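Local atomic coordinates of alternansucrase (Leuconostoc mesenteroides, PDB entry 6HVG), a protein that belongs to glycoside hydrolase family 70, with a TIM-barrel-type fold, binds a calcium ion and carries repeats of the choline-binding, cell-wall-binding type. Residues A[940-945]-A[959-964]; A[976-981]-A[990-995]; A[928-933]-A[972-977]. All blocks are in the same frame, centred on the assembly; numbering follows the deposited sequence.

How the contacts relate
The three contacts form one compact beta region inside the family 70 part of the chain, each centred about 47 to 48 Å from the centre of the chain; none of their residues is a ligand of the calcium ion, which E575, D581, N625 and D1159 bind. Contacts 1 and 2, with centres about 13 Å apart, share a sheet in which strands 962-965 and 977-982 are neighbours, and T963 OG1 probably hydrogen-bonds to V981 O. Contact 3 belongs to a separate two-stranded sheet, about 14 Å from contact 1 and about 11 Å from contact 2 between centres. L964 CD2 reaches F974 CE2 at 3.8 Å, and K976 and T977 are common to contacts 2 and 3.

Contact 1: residues A[940-945]-A[959-964]; sequences LYRALV and DKAPTL
L940 and T963 meet because CG of L940 stands anti to its backbone N (chi1 -162°), while CG2 of T963 is anti to its own carbonyl carbon. L940 CD2 comes to 3.7 Å from T963 CG2, the two side chains crossing obliquely, and the other methyl, L940 CD1, lies 3.8 Å from the carbonyl O of L964. On R942, CG sits between the backbone N and the carbonyl carbon (chi1 65°) and the chain bends at the next bond, which carries R942 CD to 3.9 Å from A961 CB. Beyond that point the chain runs extended, and the guanidinium stays with its own strand. R942 NH1 donates to A943 O at 3.1 Å, the acceptor lying in the guanidinium plane, and also bonds to Y955 O, while NE is paired with D958; the buried cation is thus held at two of its nitrogens.

The backbones run antiparallel. Y941 and L964 form a hydrogen-bonded pair, linked in both directions, and R942 and T963 a non-hydrogen-bonded one. A943 N then reaches P962 O at 3.2 Å.

Strand 1003-1009 pairs with strand 940-947 as well. R942 touches Y857 of helix 844-857, whereas Y941 and L964, on the other face of the sheet, both lean on L972 of strand 971-975.

Contact 2: residues A[976-981]-A[990-995]; sequences KTNTFV and YEMKGS
F980 and Y990 carry the tightly packed end of this contact. F980 CE2 lies 3.6 Å from Y990 CB and also approaches Y990 CD2, so the phenylalanine touches both the base and one ring carbon of the tyrosine. Over one face of the F980 ring sits N978 CB, displaced toward the rim. The tyrosine hydroxyl is used elsewhere, in a bond with S947 O, and F980 makes an edge-to-face pair with W1007 and touches P962 and L964 of the adjoining strand.

N978 and Y990 form an antiparallel hydrogen-bonded pair. N978 N donates to Y990 O at 3.0 Å and Y990 N returns to N978 O at 3.1 Å. The amide of N978 adds a weak second donor to the same tyrosine carbonyl, its ND2 standing 3.4 Å from Y990 O, although ND2 has its stronger partner in H975 O. Beside it, M992 CG comes near N978 ND2, and the methionine continues onto L880 and L922.

The other end is looser and lies nearer the solvent. T977 and E991, a non-hydrogen-bonded pair, turn to the opposite face of the sheet, and the threonine is exposed. K976 runs straight out to CE and bends only at its last torsion (chi4 -73°), lying alongside E991 and pointing the same way. The resulting salt bridge is weak, with K976 NZ 3.5 Å from E991 OE2, and that carboxylate oxygen has its stronger partner in K921. The backbone of K976 is anchored more firmly, M992 N donating to K976 O at 3.1 Å.

This pairing belongs to the beta hairpin of strands 977-982 and 987-991, and at M992, the centre of an inverse gamma turn, the second arm leaves the sheet.

Contact 3: residues A[928-933]-A[972-977]; sequences ITLHMG and LIFHKT
F974 presents the edge of its ring to I928, whose carbonyl O lies in the ring plane, 3.4 Å from F974 CD1. On the way to the ring, F974 CB passes the same oxygen at 3.2 Å. Further round, L930 CD1 approaches F974 CE1 obliquely at 4.2 Å, and W1007 of the larger sheet meets this ring edge-to-face. The second flat group, the imidazole of H931, has T929 CG2 of its own strand over one face, 4.0 Å above the plane and offset toward the rim.

That same threonine reaches across to I973. In T929, CG2 stands anti to the backbone N and OG1 anti to the carbonyl carbon (chi1 -51°), and I973 CD1 touches both, at 3.8 Å from T929 OG1 and 3.9 Å from T929 CG2. The two side chains lie side by side and point the same way, on the more open face of the pair.

Strands 927-931 and 971-975 make up a two-stranded antiparallel sheet, their local axes at 164°, and its buried face packs against the larger antiparallel sheet. Two layers joined in this way are consistent with the beta-sandwich domain C of family 70 enzymes. Four backbone bonds hold the strands together: I928 and F974 are linked in both directions, as are L930 and L972, and the non-hydrogen-bonded pair T929 and I973 falls between them.

On the buried face L930 CD1 stands 4.2 Å from L972 CD1, while L930 also rests on T882 and V884. H931 is the centre of an inverse gamma turn, closed by a weak bond from M932 N to L930 O. Past this turn M932 sets its CG against L972, 4.1 Å from L972 CG, and it too touches V884. I928, at the other end, packs on L880 and M992.

Contact 1: residues A[940-945]-A[959-964]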
loop_
_atom_site.group_PDB
_atom_site.type_symbol
_atom_site.label_atom_id
_atom_site.label_comp_id
_atom_site.label_asym_id
_atom_site.label_seq_id
_atom_site.Cartn_x
_atom_site.Cartn_y
_atom_site.Cartn_z
ATOM N N LEU A 940 -43.521 -16.940 27.281
ATOM C CA LEU A 940 -43.401 -17.596 25.991
ATOM C C LEU A 940 -42.546 -16.750 25.089
ATOM O O LEU A 940 -42.765 -15.531 24.970
ATOM C CB LEU A 940 -44.768 -17.798 25.350
ATOM C CG LEU A 940 -44.820 -18.826 24.217
ATOM C CD1 LEU A 940 -44.581 -20.230 24.763
ATOM C CD2 LEU A 940 -46.147 -18.799 23.479
ATOM N N TYR A 941 -41.566 -17.396 24.464
ATOM C CA TYR A 941 -40.679 -16.746 23.504
ATOM C C TYR A 941 -40.820 -17.421 22.123
ATOM O O TYR A 941 -41.131 -18.598 22.035
ATOM C CB TYR A 941 -39.229 -16.807 23.996
ATOM C CG TYR A 941 -38.871 -15.738 24.998
ATOM C CD1 TYR A 941 -39.287 -15.821 26.316
ATOM C CD2 TYR A 941 -38.113 -14.640 24.629
ATOM C CE1 TYR A 941 -38.972 -14.833 27.224
ATOM C CE2 TYR A 941 -37.789 -13.651 25.537
ATOM C CZ TYR A 941 -38.228 -13.755 26.834
ATOM O OH TYR A 941 -37.905 -12.753 27.715
ATOM N N ARG A 942 -40.621 -16.644 21.058
ATOM C CA ARG A 942 -40.647 -17.164 19.690
ATOM C C ARG A 942 -39.419 -16.753 18.902
ATOM O O ARG A 942 -38.855 -15.690 19.127
ATOM C CB ARG A 942 -41.898 -16.695 18.943
ATOM C CG ARG A 942 -42.027 -15.192 18.681
ATOM C CD ARG A 942 -41.419 -14.761 17.362
ATOM N NE ARG A 942 -41.760 -13.378 17.017
ATOM C CZ ARG A 942 -41.350 -12.764 15.908
ATOM N NH1 ARG A 942 -40.534 -13.377 15.047
ATOM N NH2 ARG A 942 -41.743 -11.527 15.637
ATOM N N ALA A 943 -39.008 -17.611 17.978
ATOM C CA ALA A 943 -37.832 -17.362 17.161
ATOM C C ALA A 943 -38.039 -16.217 16.186
ATOM O O ALA A 943 -39.087 -16.095 15.596
ATOM C CB ALA A 943 -37.453 -18.636 16.404
ATOM N N LEU A 944 -37.024 -15.375 16.069
ATOM C CA LEU A 944 -36.954 -14.365 15.030
ATOM C C LEU A 944 -36.172 -14.897 13.816
ATOM O O LEU A 944 -36.514 -14.625 12.661
ATOM C CB LEU A 944 -36.250 -13.125 15.585
ATOM C CG LEU A 944 -36.200 -11.889 14.687
ATOM C CD1 LEU A 944 -37.549 -11.170 14.685
ATOM C CD2 LEU A 944 -35.106 -10.954 15.163
ATOM N N VAL A 945 -35.149 -15.691 14.104
ATOM C CA VAL A 945 -34.173 -16.128 13.129
ATOM C C VAL A 945 -33.591 -17.466 13.602
ATOM O O VAL A 945 -33.127 -17.565 14.744
ATOM C CB VAL A 945 -33.078 -15.038 13.004
ATOM C CG1 VAL A 945 -31.693 -15.613 12.720
ATOM C CG2 VAL A 945 -33.470 -14.016 11.941
ATOM N N ASP A 959 -47.082 -15.393 14.954
ATOM C CA ASP A 959 -47.911 -16.525 14.469
ATOM C C ASP A 959 -47.140 -17.504 13.587
ATOM O O ASP A 959 -47.376 -18.703 13.635
ATOM C CB ASP A 959 -49.161 -16.025 13.731
ATOM C CG ASP A 959 -48.908 -14.775 12.948
ATOM O OD1 ASP A 959 -48.566 -13.776 13.599
ATOM O OD2 ASP A 959 -49.083 -14.765 11.713
ATOM N N LYS A 960 -46.209 -16.981 12.794
ATOM C CA LYS A 960 -45.486 -17.810 11.826
ATOM C C LYS A 960 -44.299 -18.572 12.426
ATOM O O LYS A 960 -43.689 -19.409 11.757
ATOM C CB LYS A 960 -45.047 -16.959 10.627
ATOM C CG LYS A 960 -46.230 -16.353 9.886
ATOM C CD LYS A 960 -45.853 -15.615 8.618
ATOM C CE LYS A 960 -45.163 -14.288 8.924
ATOM N NZ LYS A 960 -44.794 -13.492 7.720
ATOM N N ALA A 961 -43.961 -18.284 13.681
ATOM C CA ALA A 961 -42.736 -18.813 14.296
ATOM C C ALA A 961 -42.990 -19.844 15.390
ATOM O O ALA A 961 -44.020 -19.800 16.064
ATOM C CB ALA A 961 -41.908 -17.677 14.869
ATOM N N PRO A 962 -42.020 -20.749 15.602
ATOM C CA PRO A 962 -42.058 -21.679 16.711
ATOM C C PRO A 962 -41.878 -20.964 18.012
ATOM O O PRO A 962 -41.063 -20.064 18.108
ATOM C CB PRO A 962 -40.848 -22.585 16.495
ATOM C CG PRO A 962 -40.065 -22.005 15.400
ATOM C CD PRO A 962 -40.882 -20.979 14.705
ATOM N N THR A 963 -42.644 -21.359 19.018
ATOM C CA THR A 963 -42.560 -20.774 20.340
ATOM C C THR A 963 -41.819 -21.716 21.234
ATOM O O THR A 963 -41.725 -22.889 20.974
ATOM C CB THR A 963 -43.950 -20.531 20.961
ATOM O OG1 THR A 963 -44.624 -21.777 21.084
ATOM C CG2 THR A 963 -44.786 -19.586 20.077
ATOM N N LEU A 964 -41.296 -21.172 22.308
ATOM C CA LEU A 964 -40.680 -21.944 23.345
ATOM C C LEU A 964 -40.889 -21.127 24.607
ATOM O O LEU A 964 -40.803 -19.885 24.578
ATOM C CB LEU A 964 -39.200 -22.138 23.044
ATOM C CG LEU A 964 -38.419 -22.925 24.116
ATOM C CD1 LEU A 964 -39.143 -24.165 24.620
ATOM C CD2 LEU A 964 -37.048 -23.308 23.571
#

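Contact 2: residues A[976-981]-A[990-995]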
loop_
_atom_site.group_PDB
_atom_site.type_symbol
_atom_site.label_atom_id
_atom_site.label_comp_id
_atom_site.label_asym_id
_atom_site.label_seq_id
_atom_site.Cartn_x
_atom_site.Cartn_y
_atom_site.Cartn_z
ATOM N N LYS A 976 -29.999 -31.082 21.985
ATOM C CA LYS A 976 -29.541 -31.525 20.668
ATOM C C LYS A 976 -30.725 -31.579 19.706
ATOM O O LYS A 976 -30.652 -31.095 18.587
ATOM C CB LYS A 976 -28.851 -32.895 20.760
ATOM C CG LYS A 976 -28.272 -33.420 19.445
ATOM C CD LYS A 976 -27.682 -34.821 19.590
ATOM C CE LYS A 976 -27.035 -35.302 18.297
ATOM N NZ LYS A 976 -28.049 -35.655 17.251
ATOM N N THR A 977 -31.812 -32.178 20.161
ATOM C CA THR A 977 -33.023 -32.273 19.370
ATOM C C THR A 977 -34.115 -31.519 20.119
ATOM O O THR A 977 -34.213 -31.609 21.347
ATOM C CB THR A 977 -33.367 -33.756 19.103
ATOM O OG1 THR A 977 -34.134 -33.850 17.897
ATOM C CG2 THR A 977 -34.104 -34.410 20.301
ATOM N N ASN A 978 -34.909 -30.743 19.395
ATOM C CA ASN A 978 -35.974 -29.958 20.014
ATOM C C ASN A 978 -37.291 -30.160 19.287
ATOM O O ASN A 978 -37.321 -30.277 18.054
ATOM C CB ASN A 978 -35.619 -28.458 20.028
ATOM C CG ASN A 978 -34.388 -28.136 20.865
ATOM O OD1 ASN A 978 -34.493 -27.784 22.055
ATOM N ND2 ASN A 978 -33.203 -28.251 20.248
ATOM N N THR A 979 -38.371 -30.190 20.058
ATOM C CA THR A 979 -39.701 -30.225 19.494
ATOM C C THR A 979 -40.445 -28.952 19.955
ATOM O O THR A 979 -40.865 -28.840 21.105
ATOM C CB THR A 979 -40.444 -31.528 19.872
ATOM O OG1 THR A 979 -40.762 -31.527 21.264
ATOM C CG2 THR A 979 -39.589 -32.779 19.560
ATOM N N PHE A 980 -40.549 -27.979 19.050
ATOM C CA PHE A 980 -41.167 -26.687 19.353
ATOM C C PHE A 980 -42.578 -26.702 18.843
ATOM O O PHE A 980 -42.870 -27.367 17.832
ATOM C CB PHE A 980 -40.458 -25.538 18.637
ATOM C CG PHE A 980 -39.007 -25.389 18.991
ATOM C CD1 PHE A 980 -38.597 -25.336 20.316
ATOM C CD2 PHE A 980 -38.059 -25.262 17.993
ATOM C CE1 PHE A 980 -37.269 -25.175 20.625
ATOM C CE2 PHE A 980 -36.733 -25.102 18.294
ATOM C CZ PHE A 980 -36.334 -25.060 19.613
ATOM N N VAL A 981 -43.449 -25.954 19.502
ATOM C CA VAL A 981 -44.806 -25.845 19.017
ATOM C C VAL A 981 -45.074 -24.407 18.604
ATOM O O VAL A 981 -44.727 -23.488 19.314
ATOM C CB VAL A 981 -45.867 -26.375 20.037
ATOM C CG1 VAL A 981 -45.411 -27.694 20.655
ATOM C CG2 VAL A 981 -46.167 -25.359 21.137
ATOM N N TYR A 990 -36.508 -29.244 15.298
ATOM C CA TYR A 990 -35.304 -28.427 15.038
ATOM C C TYR A 990 -34.088 -28.915 15.832
ATOM O O TYR A 990 -34.135 -29.038 17.057
ATOM C CB TYR A 990 -35.581 -26.959 15.380
ATOM C CG TYR A 990 -34.485 -25.993 14.985
ATOM C CD1 TYR A 990 -34.326 -25.594 13.668
ATOM C CD2 TYR A 990 -33.623 -25.455 15.949
ATOM C CE1 TYR A 990 -33.332 -24.692 13.325
ATOM C CE2 TYR A 990 -32.624 -24.551 15.606
ATOM C CZ TYR A 990 -32.482 -24.172 14.299
ATOM O OH TYR A 990 -31.506 -23.277 13.974
ATOM N N GLU A 991 -32.991 -29.158 15.127
ATOM C CA GLU A 991 -31.759 -29.619 15.758
ATOM C C GLU A 991 -30.781 -28.453 15.988
ATOM O O GLU A 991 -30.579 -27.636 15.093
ATOM C CB GLU A 991 -31.105 -30.699 14.874
ATOM C CG GLU A 991 -30.154 -31.641 15.617
ATOM C CD GLU A 991 -29.272 -32.486 14.700
ATOM O OE1 GLU A 991 -29.679 -32.753 13.550
ATOM O OE2 GLU A 991 -28.170 -32.898 15.145
ATOM N N MET A 992 -30.182 -28.382 17.183
ATOM C CA MET A 992 -29.023 -27.504 17.440
ATOM C C MET A 992 -27.802 -28.076 16.714
ATOM O O MET A 992 -27.032 -28.881 17.250
ATOM C CB MET A 992 -28.713 -27.367 18.935
ATOM C CG MET A 992 -29.722 -26.568 19.744
ATOM S SD MET A 992 -29.635 -24.767 19.536
ATOM C CE MET A 992 -28.114 -24.410 20.439
ATOM N N LYS A 993 -27.657 -27.625 15.478
ATOM C CA LYS A 993 -26.782 -28.217 14.488
ATOM C C LYS A 993 -26.045 -27.073 13.806
ATOM O O LYS A 993 -26.670 -26.125 13.315
ATOM C CB LYS A 993 -27.651 -28.974 13.456
ATOM C CG LYS A 993 -26.924 -29.860 12.459
ATOM C CD LYS A 993 -27.846 -30.294 11.319
ATOM C CE LYS A 993 -27.188 -31.348 10.420
ATOM N NZ LYS A 993 -26.057 -30.825 9.597
ATOM N N GLY A 994 -24.722 -27.142 13.774
ATOM C CA GLY A 994 -23.949 -26.253 12.914
ATOM C C GLY A 994 -24.296 -26.555 11.462
ATOM O O GLY A 994 -24.504 -27.708 11.090
ATOM N N SER A 995 -24.385 -25.517 10.642
ATOM C CA SER A 995 -24.744 -25.667 9.232
ATOM C C SER A 995 -23.694 -25.008 8.334
ATOM O O SER A 995 -22.878 -24.202 8.800
ATOM C CB SER A 995 -26.125 -25.042 8.966
ATOM O OG SER A 995 -27.159 -25.649 9.746
#

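Contact 3: residues A[928-933]-A[972-977]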
loop_
_atom_site.group_PDB
_atom_site.type_symbol
_atom_site.label_atom_id
_atom_site.label_comp_id
_atom_site.label_asym_id
_atom_site.label_seq_id
_atom_site.Cartn_x
_atom_site.Cartn_y
_atom_site.Cartn_z
ATOM N N ILE A 928 -28.215 -26.355 26.102
ATOM C CA ILE A 928 -27.713 -24.991 25.940
ATOM C C ILE A 928 -28.765 -23.980 26.371
ATOM O O ILE A 928 -29.916 -24.058 25.967
ATOM C CB ILE A 928 -27.228 -24.752 24.500
ATOM C CG1 ILE A 928 -25.869 -25.421 24.333
ATOM C CG2 ILE A 928 -27.097 -23.269 24.195
ATOM C CD1 ILE A 928 -25.369 -25.404 22.917
ATOM N N THR A 929 -28.347 -23.022 27.198
ATOM C CA THR A 929 -29.290 -22.135 27.876
ATOM C C THR A 929 -29.098 -20.637 27.619
ATOM O O THR A 929 -27.987 -20.108 27.637
ATOM C CB THR A 929 -29.245 -22.348 29.395
ATOM O OG1 THR A 929 -29.375 -23.742 29.682
ATOM C CG2 THR A 929 -30.374 -21.609 30.046
ATOM N N LEU A 930 -30.222 -19.974 27.393
ATOM C CA LEU A 930 -30.306 -18.521 27.341
ATOM C C LEU A 930 -30.946 -17.998 28.617
ATOM O O LEU A 930 -32.124 -18.180 28.832
ATOM C CB LEU A 930 -31.173 -18.082 26.167
ATOM C CG LEU A 930 -30.570 -18.042 24.761
ATOM C CD1 LEU A 930 -31.648 -17.682 23.759
ATOM C CD2 LEU A 930 -29.419 -17.058 24.669
ATOM N N HIS A 931 -30.176 -17.327 29.458
ATOM C CA HIS A 931 -30.734 -16.762 30.680
ATOM C C HIS A 931 -31.417 -15.417 30.354
ATOM O O HIS A 931 -30.839 -14.335 30.508
ATOM C CB HIS A 931 -29.652 -16.605 31.771
ATOM C CG HIS A 931 -28.935 -17.872 32.098
ATOM N ND1 HIS A 931 -27.773 -18.253 31.463
ATOM C CD2 HIS A 931 -29.224 -18.851 32.982
ATOM C CE1 HIS A 931 -27.376 -19.415 31.942
ATOM N NE2 HIS A 931 -28.242 -19.799 32.866
ATOM N N MET A 932 -32.666 -15.517 29.917
ATOM C CA MET A 932 -33.485 -14.364 29.564
ATOM C C MET A 932 -33.802 -13.473 30.761
ATOM O O MET A 932 -34.256 -12.354 30.581
ATOM C CB MET A 932 -34.809 -14.829 28.962
ATOM C CG MET A 932 -34.685 -15.537 27.621
ATOM S SD MET A 932 -34.169 -14.418 26.308
ATOM C CE MET A 932 -32.498 -14.897 26.140
ATOM N N GLY A 933 -33.647 -14.011 31.969
ATOM C CA GLY A 933 -33.688 -13.216 33.180
ATOM C C GLY A 933 -34.920 -13.421 34.030
ATOM O O GLY A 933 -35.967 -13.797 33.545
ATOM N N LEU A 972 -34.451 -20.260 28.864
ATOM C CA LEU A 972 -34.896 -21.034 27.713
ATOM C C LEU A 972 -33.917 -22.176 27.553
ATOM O O LEU A 972 -32.744 -21.922 27.266
ATOM C CB LEU A 972 -34.841 -20.213 26.440
ATOM C CG LEU A 972 -35.900 -19.147 26.205
ATOM C CD1 LEU A 972 -35.627 -18.505 24.859
ATOM C CD2 LEU A 972 -37.293 -19.749 26.244
ATOM N N ILE A 973 -34.371 -23.423 27.721
ATOM C CA ILE A 973 -33.453 -24.567 27.635
ATOM C C ILE A 973 -33.502 -25.189 26.233
ATOM O O ILE A 973 -34.573 -25.388 25.668
ATOM C CB ILE A 973 -33.739 -25.651 28.696
ATOM C CG1 ILE A 973 -34.108 -25.035 30.059
ATOM C CG2 ILE A 973 -32.532 -26.581 28.816
ATOM C CD1 ILE A 973 -32.944 -24.483 30.840
ATOM N N PHE A 974 -32.333 -25.497 25.682
ATOM C CA PHE A 974 -32.233 -26.088 24.353
ATOM C C PHE A 974 -31.434 -27.383 24.414
ATOM O O PHE A 974 -30.477 -27.494 25.181
ATOM C CB PHE A 974 -31.536 -25.138 23.378
ATOM C CG PHE A 974 -32.314 -23.890 23.065
ATOM C CD1 PHE A 974 -32.251 -22.794 23.905
ATOM C CD2 PHE A 974 -33.104 -23.815 21.919
ATOM C CE1 PHE A 974 -32.956 -21.638 23.607
ATOM C CE2 PHE A 974 -33.814 -22.659 21.611
ATOM C CZ PHE A 974 -33.742 -21.571 22.454
ATOM N N HIS A 975 -31.831 -28.344 23.585
ATOM C CA HIS A 975 -31.212 -29.672 23.551
ATOM C C HIS A 975 -30.680 -29.948 22.147
ATOM O O HIS A 975 -30.930 -29.168 21.219
ATOM C CB HIS A 975 -32.237 -30.749 23.948
ATOM C CG HIS A 975 -32.897 -30.501 25.269
ATOM N ND1 HIS A 975 -32.384 -30.971 26.458
ATOM C CD2 HIS A 975 -34.026 -29.823 25.590
ATOM C CE1 HIS A 975 -33.162 -30.591 27.455
ATOM N NE2 HIS A 975 -34.166 -29.892 26.956
ATOM N N LYS A 976 -29.999 -31.082 21.985
ATOM C CA LYS A 976 -29.541 -31.525 20.668
ATOM C C LYS A 976 -30.725 -31.579 19.706
ATOM O O LYS A 976 -30.652 -31.095 18.587
ATOM C CB LYS A 976 -28.851 -32.895 20.760
ATOM C CG LYS A 976 -28.272 -33.420 19.445
ATOM C CD LYS A 976 -27.682 -34.821 19.590
ATOM C CE LYS A 976 -27.035 -35.302 18.297
ATOM N NZ LYS A 976 -28.049 -35.655 17.251
ATOM N N THR A 977 -31.812 -32.178 20.161
ATOM C CA THR A 977 -33.023 -32.273 19.370
ATOM C C THR A 977 -34.115 -31.519 20.119
ATOM O O THR A 977 -34.213 -31.609 21.347
ATOM C CB THR A 977 -33.367 -33.756 19.103
ATOM O OG1 THR A 977 -34.134 -33.850 17.897
ATOM C CG2 THR A 977 -34.104 -34.410 20.301
#